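Local coordinates for protein UDP-glucose:anthocyanidin 3-O-glucosyltransferase (Clitoria ternatea, PDB 3WC4) that belongs to the plant UDP-glycosyltransferase family and has the GT-B fold, in which two Rossmann-like domains face each other, at residues P20-V25 with F37-T42; K207-N212 with Q231-V236. All coordinates share one frame; numbering follows the deposited sequence.

Contact 1: P20-V25 with F37-T42; sequences PLLNLV and FSFIGT
This is an apolar helix-on-strand contact: L21, L22 and V25, on one flank of helix 18-31, pack against F37 and F39 of strand 36-42 in the buried interior of the N-terminal domain. The two segments run almost antiparallel, at 170°, with their axes 10.8 Å apart, a separation that large side chains must bridge. F39 does most of this. Its CG lies anti to the backbone N (chi1 -162°), which carries the ring out from the strand to the helix. There the ring atom CE1 comes 4.0 Å from L22 CA, close against the helix backbone, and 4.2 Å from L21 CG. V25 meets the same ring at its edge, CG2 standing 4.1 Å from F39 CD1 and near the ring plane.

Helix 18-31 is the connection of a beta-alpha-beta crossover from strand 6-10 to the neighbouring strand 36-42, the opening unit of a Rossmann-like sheet. Beta-branched V25 suits this packing because its two methyls serve different partners: while CG2 faces F39, CG1 lies 4.1 Å from F37 CB, the two side chains sliding past each other in opposite directions. Residues alternate along the strand, and the CB of S38, between the two phenylalanines, points away from the helix; its OG hydrogen-bonds to H6 NE2. F50 of helix 43-50, which also touches L22, meets the F39 ring edge-to-face.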
ATOM      1  N   PRO A  20      -2.992   7.472  -0.891  1.00 12.70           N
ATOM      2  CA  PRO A  20      -1.674   7.924  -0.374  1.00 11.63           C
ATOM      3  C   PRO A  20      -1.032   9.063  -1.171  1.00 10.24           C
ATOM      4  O   PRO A  20      -0.333   9.905  -0.587  1.00  9.82           O
ATOM      5  CB  PRO A  20      -0.775   6.676  -0.459  1.00 11.87           C
ATOM      6  CG  PRO A  20      -1.569   5.653  -1.247  1.00 13.67           C
ATOM      7  CD  PRO A  20      -3.042   6.001  -1.095  1.00 12.66           C
ATOM      8  N   LEU A  21      -1.235   9.096  -2.478  1.00  8.82           N
ATOM      9  CA  LEU A  21      -0.691  10.213  -3.261  1.00  8.56           C
ATOM     10  C   LEU A  21      -1.494  11.474  -3.056  1.00  9.12           C
ATOM     11  O   LEU A  21      -0.921  12.566  -2.946  1.00  9.55           O
ATOM     12  CB  LEU A  21      -0.519   9.856  -4.764  1.00  8.17           C
ATOM     13  CG  LEU A  21       0.171  10.946  -5.604  1.00  7.70           C
ATOM     14  CD1 LEU A  21       1.543  11.304  -5.074  1.00  7.39           C
ATOM     15  CD2 LEU A  21       0.249  10.469  -7.052  1.00  8.16           C
ATOM     16  N   LEU A  22      -2.826  11.355  -2.937  1.00  9.87           N
ATOM     17  CA  LEU A  22      -3.628  12.553  -2.605  1.00  9.88           C
ATOM     18  C   LEU A  22      -3.201  13.142  -1.269  1.00 10.31           C
ATOM     19  O   LEU A  22      -3.097  14.362  -1.111  1.00 10.52           O
ATOM     20  CB  LEU A  22      -5.132  12.252  -2.549  1.00 10.58           C
ATOM     21  CG  LEU A  22      -6.008  13.498  -2.283  1.00 11.08           C
ATOM     22  CD1 LEU A  22      -5.755  14.684  -3.233  1.00 11.43           C
ATOM     23  CD2 LEU A  22      -7.490  13.106  -2.193  1.00 12.64           C
ATOM     24  N   ASN A  23      -2.992  12.263  -0.297  1.00 10.82           N
ATOM     25  CA  ASN A  23      -2.522  12.635   1.016  1.00 11.01           C
ATOM     26  C   ASN A  23      -1.238  13.451   0.982  1.00 11.10           C
ATOM     27  O   ASN A  23      -1.124  14.453   1.717  1.00 11.45           O
ATOM     28  CB  ASN A  23      -2.270  11.373   1.847  1.00 11.68           C
ATOM     29  CG  ASN A  23      -2.143  11.658   3.345  1.00 13.32           C
ATOM     30  OD1 ASN A  23      -2.949  12.427   3.939  1.00 15.48           O
ATOM     31  ND2 ASN A  23      -1.182  10.958   4.007  1.00 13.53           N
ATOM     32  N   LEU A  24      -0.250  12.980   0.233  1.00  9.68           N
ATOM     33  CA  LEU A  24       1.017  13.733   0.140  1.00 10.38           C
ATOM     34  C   LEU A  24       0.785  15.103  -0.539  1.00 10.11           C
ATOM     35  O   LEU A  24       1.284  16.142  -0.083  1.00 10.25           O
ATOM     36  CB  LEU A  24       1.984  12.936  -0.716  1.00  9.81           C
ATOM     37  CG  LEU A  24       3.291  13.667  -1.011  1.00 10.17           C
ATOM     38  CD1 LEU A  24       4.126  13.840   0.260  1.00 10.32           C
ATOM     39  CD2 LEU A  24       4.064  12.901  -2.054  1.00  9.09           C
ATOM     40  N   VAL A  25       0.016  15.104  -1.631  1.00  9.41           N
ATOM     41  CA  VAL A  25      -0.326  16.369  -2.343  1.00  9.54           C
ATOM     42  C   VAL A  25      -1.091  17.363  -1.448  1.00 10.23           C
ATOM     43  O   VAL A  25      -0.811  18.584  -1.466  1.00 10.94           O
ATOM     44  CB  VAL A  25      -1.135  16.124  -3.662  1.00  9.14           C
ATOM     45  CG1 VAL A  25      -1.604  17.474  -4.263  1.00  9.73           C
ATOM     46  CG2 VAL A  25      -0.276  15.380  -4.698  1.00  9.61           C
ATOM     47  N   PHE A  37      -0.848  22.863  -7.814  1.00 11.52           N
ATOM     48  CA  PHE A  37      -0.724  21.408  -7.841  1.00 10.41           C
ATOM     49  C   PHE A  37      -1.814  20.911  -8.796  1.00 10.91           C
ATOM     50  O   PHE A  37      -3.002  21.111  -8.549  1.00 11.14           O
ATOM     51  CB  PHE A  37      -0.914  20.838  -6.423  1.00  9.81           C
ATOM     52  CG  PHE A  37       0.229  21.182  -5.496  1.00 10.37           C
ATOM     53  CD1 PHE A  37       1.320  20.328  -5.368  1.00  9.79           C
ATOM     54  CD2 PHE A  37       0.279  22.418  -4.869  1.00 11.04           C
ATOM     55  CE1 PHE A  37       2.412  20.672  -4.573  1.00 10.34           C
ATOM     56  CE2 PHE A  37       1.357  22.758  -4.064  1.00 11.27           C
ATOM     57  CZ  PHE A  37       2.409  21.875  -3.899  1.00 11.01           C
ATOM     58  N   SER A  38      -1.414  20.239  -9.870  1.00 10.57           N
ATOM     59  CA  SER A  38      -2.417  19.756 -10.842  1.00 10.38           C
ATOM     60  C   SER A  38      -2.463  18.234 -10.815  1.00  9.63           C
ATOM     61  O   SER A  38      -1.467  17.585 -11.175  1.00  9.37           O
ATOM     62  CB  SER A  38      -2.082  20.246 -12.252  1.00 10.41           C
ATOM     63  OG  SER A  38      -2.142  21.698 -12.319  1.00 11.96           O
ATOM     64  N   PHE A  39      -3.589  17.679 -10.385  1.00  9.45           N
ATOM     65  CA  PHE A  39      -3.671  16.224 -10.120  1.00  9.35           C
ATOM     66  C   PHE A  39      -4.361  15.631 -11.341  1.00  9.50           C
ATOM     67  O   PHE A  39      -5.489  15.970 -11.608  1.00 10.69           O
ATOM     68  CB  PHE A  39      -4.546  15.986  -8.874  1.00  9.93           C
ATOM     69  CG  PHE A  39      -4.377  14.628  -8.234  1.00  9.92           C
ATOM     70  CD1 PHE A  39      -3.425  14.434  -7.205  1.00  9.63           C
ATOM     71  CD2 PHE A  39      -5.152  13.547  -8.643  1.00 10.10           C
ATOM     72  CE1 PHE A  39      -3.283  13.191  -6.586  1.00  9.39           C
ATOM     73  CE2 PHE A  39      -5.005  12.304  -8.039  1.00  9.76           C
ATOM     74  CZ  PHE A  39      -4.143  12.146  -6.955  1.00 10.05           C
ATOM     75  N   ILE A  40      -3.663  14.756 -12.051  1.00  9.88           N
ATOM     76  CA  ILE A  40      -4.085  14.302 -13.379  1.00  9.51           C
ATOM     77  C   ILE A  40      -4.443  12.813 -13.257  1.00  9.61           C
ATOM     78  O   ILE A  40      -3.564  11.975 -13.152  1.00 10.77           O
ATOM     79  CB  ILE A  40      -2.929  14.516 -14.411  1.00  8.98           C
ATOM     80  CG1 ILE A  40      -2.605  16.008 -14.518  1.00  8.96           C
ATOM     81  CG2 ILE A  40      -3.312  13.945 -15.775  1.00  9.15           C
ATOM     82  CD1 ILE A  40      -1.278  16.323 -15.225  1.00  9.87           C
ATOM     83  N   GLY A  41      -5.747  12.505 -13.242  1.00 10.35           N
ATOM     84  CA  GLY A  41      -6.189  11.114 -13.196  1.00 10.29           C
ATOM     85  C   GLY A  41      -7.072  10.740 -14.382  1.00 10.22           C
ATOM     86  O   GLY A  41      -7.232  11.503 -15.334  1.00 10.65           O
ATOM     87  N   THR A  42      -7.649   9.542 -14.329  1.00 10.91           N
ATOM     88  CA  THR A  42      -8.635   9.117 -15.334  1.00 10.91           C
ATOM     89  C   THR A  42     -10.014   9.501 -14.806  1.00 11.89           C
ATOM     90  O   THR A  42     -10.151   9.897 -13.657  1.00 12.08           O
ATOM     91  CB  THR A  42      -8.612   7.589 -15.465  1.00 11.13           C
ATOM     92  OG1 THR A  42      -8.819   6.995 -14.154  1.00 10.71           O
ATOM     93  CG2 THR A  42      -7.241   7.164 -16.032  1.00 10.65           C
TER

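Contact 2: K207-N212 with Q231-V236; sequences KAVVVN and QSLLYV
V209 and V211 of segment 207-212 exchange four backbone hydrogen bonds with S232, L234 and V236 of segment 231-236, binding the two parallel strands in register. V209 N donates to S232 O (2.8 Å) and V211 N to L234 O (2.7 Å); in return V209 O accepts from L234 N, an almost straight bond at 176°, and V211 O accepts from V236 N (3.1 Å). CA-H...O contacts accompany this ladder, among them V210 CA to L234 O at 3.2 Å.

The apolar side chains divide between the two faces. On one, V211 lies beside Y235: its CB stands over a face of the ring, toward the rim, in a CH-pi contact, and its CG1 comes 3.5 Å from Y235 CE1. The other methyl, V211 CG2, meets L233 CD1 at 3.7 Å; the branch at CB thus lets one valine touch both larger side chains of the neighbouring strand. The Y235 hydroxyl hydrogen-bonds to D218. On the opposite face V210 CG1 packs on V236 CG2 (3.7 Å), and helix 431-445 covers V210 and L234.

Where the strands end, a water donates to both N212 OD1 (2.7 Å) and V236 O, extending the link beyond the backbone ladder. Strand 233-235 is the last of the N-terminal sheet, joined to strand 208-211 through helix 220-229 in the beta-alpha-beta unit characteristic of Rossmann-like domains.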
ATOM      1  N   LYS A 207      14.867  12.850  -9.555  1.00 11.59           N
ATOM      2  CA  LYS A 207      15.440  13.844  -8.619  1.00 12.18           C
ATOM      3  C   LYS A 207      15.316  13.358  -7.155  1.00 11.12           C
ATOM      4  O   LYS A 207      16.216  13.551  -6.324  1.00 11.40           O
ATOM      5  CB  LYS A 207      14.673  15.163  -8.795  1.00 13.79           C
ATOM      6  CG  LYS A 207      15.150  16.250  -7.846  1.00 16.73           C
ATOM      7  CD  LYS A 207      16.459  16.835  -8.304  1.00 20.54           C
ATOM      8  CE  LYS A 207      16.718  18.165  -7.577  1.00 25.02           C
ATOM      9  NZ  LYS A 207      18.163  18.459  -7.683  1.00 25.35           N
ATOM     10  N   ALA A 208      14.200  12.730  -6.831  1.00 10.61           N
ATOM     11  CA  ALA A 208      14.082  12.071  -5.520  1.00 10.56           C
ATOM     12  C   ALA A 208      13.063  10.962  -5.592  1.00 10.01           C
ATOM     13  O   ALA A 208      12.156  10.984  -6.433  1.00 10.14           O
ATOM     14  CB  ALA A 208      13.668  13.082  -4.436  1.00 10.64           C
ATOM     15  N   VAL A 209      13.193   9.991  -4.686  1.00  9.92           N
ATOM     16  CA  VAL A 209      12.160   8.982  -4.491  1.00 10.96           C
ATOM     17  C   VAL A 209      11.582   9.152  -3.092  1.00 11.11           C
ATOM     18  O   VAL A 209      12.351   9.267  -2.117  1.00 10.72           O
ATOM     19  CB  VAL A 209      12.757   7.563  -4.596  1.00 10.10           C
ATOM     20  CG1 VAL A 209      11.688   6.528  -4.249  1.00 10.50           C
ATOM     21  CG2 VAL A 209      13.349   7.321  -5.981  1.00  9.89           C
ATOM     22  N   VAL A 210      10.256   9.333  -3.019  1.00 10.62           N
ATOM     23  CA  VAL A 210       9.590   9.619  -1.766  1.00  9.66           C
ATOM     24  C   VAL A 210       8.891   8.314  -1.370  1.00  9.31           C
ATOM     25  O   VAL A 210       7.981   7.820  -2.064  1.00  9.67           O
ATOM     26  CB  VAL A 210       8.517  10.750  -1.900  1.00  9.40           C
ATOM     27  CG1 VAL A 210       7.716  10.934  -0.570  1.00  9.70           C
ATOM     28  CG2 VAL A 210       9.190  12.065  -2.316  1.00 10.05           C
ATOM     29  N   VAL A 211       9.295   7.773  -0.226  1.00  9.34           N
ATOM     30  CA  VAL A 211       8.716   6.528   0.242  1.00  9.78           C
ATOM     31  C   VAL A 211       7.616   6.840   1.255  1.00  9.78           C
ATOM     32  O   VAL A 211       7.844   7.615   2.221  1.00  9.55           O
ATOM     33  CB  VAL A 211       9.803   5.641   0.910  1.00 10.55           C
ATOM     34  CG1 VAL A 211       9.192   4.401   1.525  1.00 10.17           C
ATOM     35  CG2 VAL A 211      10.873   5.238  -0.116  1.00 11.31           C
ATOM     36  N   ASN A 212       6.459   6.175   1.094  1.00  8.85           N
ATOM     37  CA  ASN A 212       5.279   6.401   1.940  1.00  9.51           C
ATOM     38  C   ASN A 212       5.321   5.570   3.228  1.00 10.41           C
ATOM     39  O   ASN A 212       4.430   4.739   3.475  1.00 11.42           O
ATOM     40  CB  ASN A 212       3.998   6.026   1.139  1.00  9.30           C
ATOM     41  CG  ASN A 212       2.714   6.587   1.767  1.00  9.92           C
ATOM     42  OD1 ASN A 212       2.658   7.765   2.155  1.00 11.42           O
ATOM     43  ND2 ASN A 212       1.661   5.783   1.792  1.00 10.57           N
ATOM     44  N   GLN A 231      19.202   9.237  -6.456  1.00 12.90           N
ATOM     45  CA  GLN A 231      19.705  10.615  -6.299  1.00 14.43           C
ATOM     46  C   GLN A 231      19.385  11.145  -4.918  1.00 14.27           C
ATOM     47  O   GLN A 231      20.230  11.767  -4.259  1.00 14.45           O
ATOM     48  CB  GLN A 231      19.111  11.532  -7.351  1.00 14.87           C
ATOM     49  CG  GLN A 231      19.551  11.158  -8.750  1.00 15.54           C
ATOM     50  CD  GLN A 231      19.080  12.176  -9.767  1.00 16.22           C
ATOM     51  OE1 GLN A 231      19.115  13.392  -9.507  1.00 15.97           O
ATOM     52  NE2 GLN A 231      18.721  11.704 -10.954  1.00 14.62           N
ATOM     53  N   SER A 232      18.195  10.818  -4.437  1.00 13.64           N
ATOM     54  CA  SER A 232      17.779  11.229  -3.094  1.00 14.14           C
ATOM     55  C   SER A 232      16.632  10.308  -2.659  1.00 13.41           C
ATOM     56  O   SER A 232      15.730  10.016  -3.461  1.00 12.71           O
ATOM     57  CB  SER A 232      17.261  12.681  -3.124  1.00 16.39           C
ATOM     58  OG  SER A 232      16.630  13.040  -1.891  1.00 20.25           O
ATOM     59  N   LEU A 233      16.713   9.807  -1.428  1.00 13.76           N
ATOM     60  CA  LEU A 233      15.656   8.976  -0.827  1.00 11.67           C
ATOM     61  C   LEU A 233      15.014   9.716   0.338  1.00 11.37           C
ATOM     62  O   LEU A 233      15.679   9.933   1.377  1.00 11.64           O
ATOM     63  CB  LEU A 233      16.259   7.665  -0.312  1.00 11.95           C
ATOM     64  CG  LEU A 233      15.282   6.638   0.284  1.00 12.48           C
ATOM     65  CD1 LEU A 233      14.368   6.104  -0.823  1.00 11.80           C
ATOM     66  CD2 LEU A 233      15.998   5.491   0.995  1.00 13.33           C
ATOM     67  N   LEU A 234      13.721  10.019   0.214  1.00 10.01           N
ATOM     68  CA  LEU A 234      13.024  10.792   1.226  1.00 11.14           C
ATOM     69  C   LEU A 234      11.825   9.977   1.784  1.00 11.78           C
ATOM     70  O   LEU A 234      11.080   9.324   1.014  1.00 11.21           O
ATOM     71  CB  LEU A 234      12.495  12.088   0.610  1.00 10.49           C
ATOM     72  CG  LEU A 234      13.547  13.013   0.001  1.00 10.41           C
ATOM     73  CD1 LEU A 234      12.793  14.159  -0.673  1.00 10.00           C
ATOM     74  CD2 LEU A 234      14.456  13.563   1.098  1.00 10.89           C
ATOM     75  N   TYR A 235      11.647  10.007   3.102  1.00 12.73           N
ATOM     76  CA  TYR A 235      10.493   9.322   3.656  1.00 13.11           C
ATOM     77  C   TYR A 235       9.534  10.401   4.132  1.00 14.93           C
ATOM     78  O   TYR A 235       9.948  11.303   4.893  1.00 19.51           O
ATOM     79  CB  TYR A 235      10.925   8.461   4.854  1.00 14.82           C
ATOM     80  CG  TYR A 235      11.547   7.127   4.494  1.00 15.92           C
ATOM     81  CD1 TYR A 235      10.803   5.941   4.571  1.00 15.76           C
ATOM     82  CD2 TYR A 235      12.872   7.052   4.060  1.00 14.95           C
ATOM     83  CE1 TYR A 235      11.370   4.726   4.220  1.00 16.01           C
ATOM     84  CE2 TYR A 235      13.447   5.833   3.752  1.00 16.01           C
ATOM     85  CZ  TYR A 235      12.681   4.684   3.814  1.00 16.65           C
ATOM     86  OH  TYR A 235      13.281   3.472   3.568  1.00 18.32           O
ATOM     87  N   VAL A 236       8.257  10.289   3.771  1.00 13.09           N
ATOM     88  CA  VAL A 236       7.244  11.192   4.299  1.00 12.94           C
ATOM     89  C   VAL A 236       6.174  10.320   4.956  1.00 13.94           C
ATOM     90  O   VAL A 236       5.750   9.300   4.388  1.00 12.87           O
ATOM     91  CB  VAL A 236       6.622  12.029   3.156  1.00 12.72           C
ATOM     92  CG1 VAL A 236       5.443  12.843   3.651  1.00 12.66           C
ATOM     93  CG2 VAL A 236       7.678  12.925   2.533  1.00 13.22           C
TER
HETATM   94  O   HOH W   1       4.173  10.000   2.104  1.00 14.89           O

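In the fold
Both contacts involve the seven-stranded parallel sheet of the N-terminal domain, and each draws on a beta-alpha-beta unit, but contact 1 joins two layers, helix to sheet, whereas contact 2 lies within the sheet. Contact 1 fixes a crossover helix through apolar packing, in which the F39 ring also reaches the helix backbone, and all its touching residues are buried. Contact 2 joins two neighbouring strands, chiefly through backbone hydrogen bonds; its middle is buried, whereas K207 and Q231 at its beginning are exposed. Their strands lie well apart, 233-235 being outermost and 36-42 next to the opposite edge. The contacts nevertheless meet: P20 CB packs 3.4 Å from N212 ND2, and L24 CD1 lies 3.8 Å from V236 CG1.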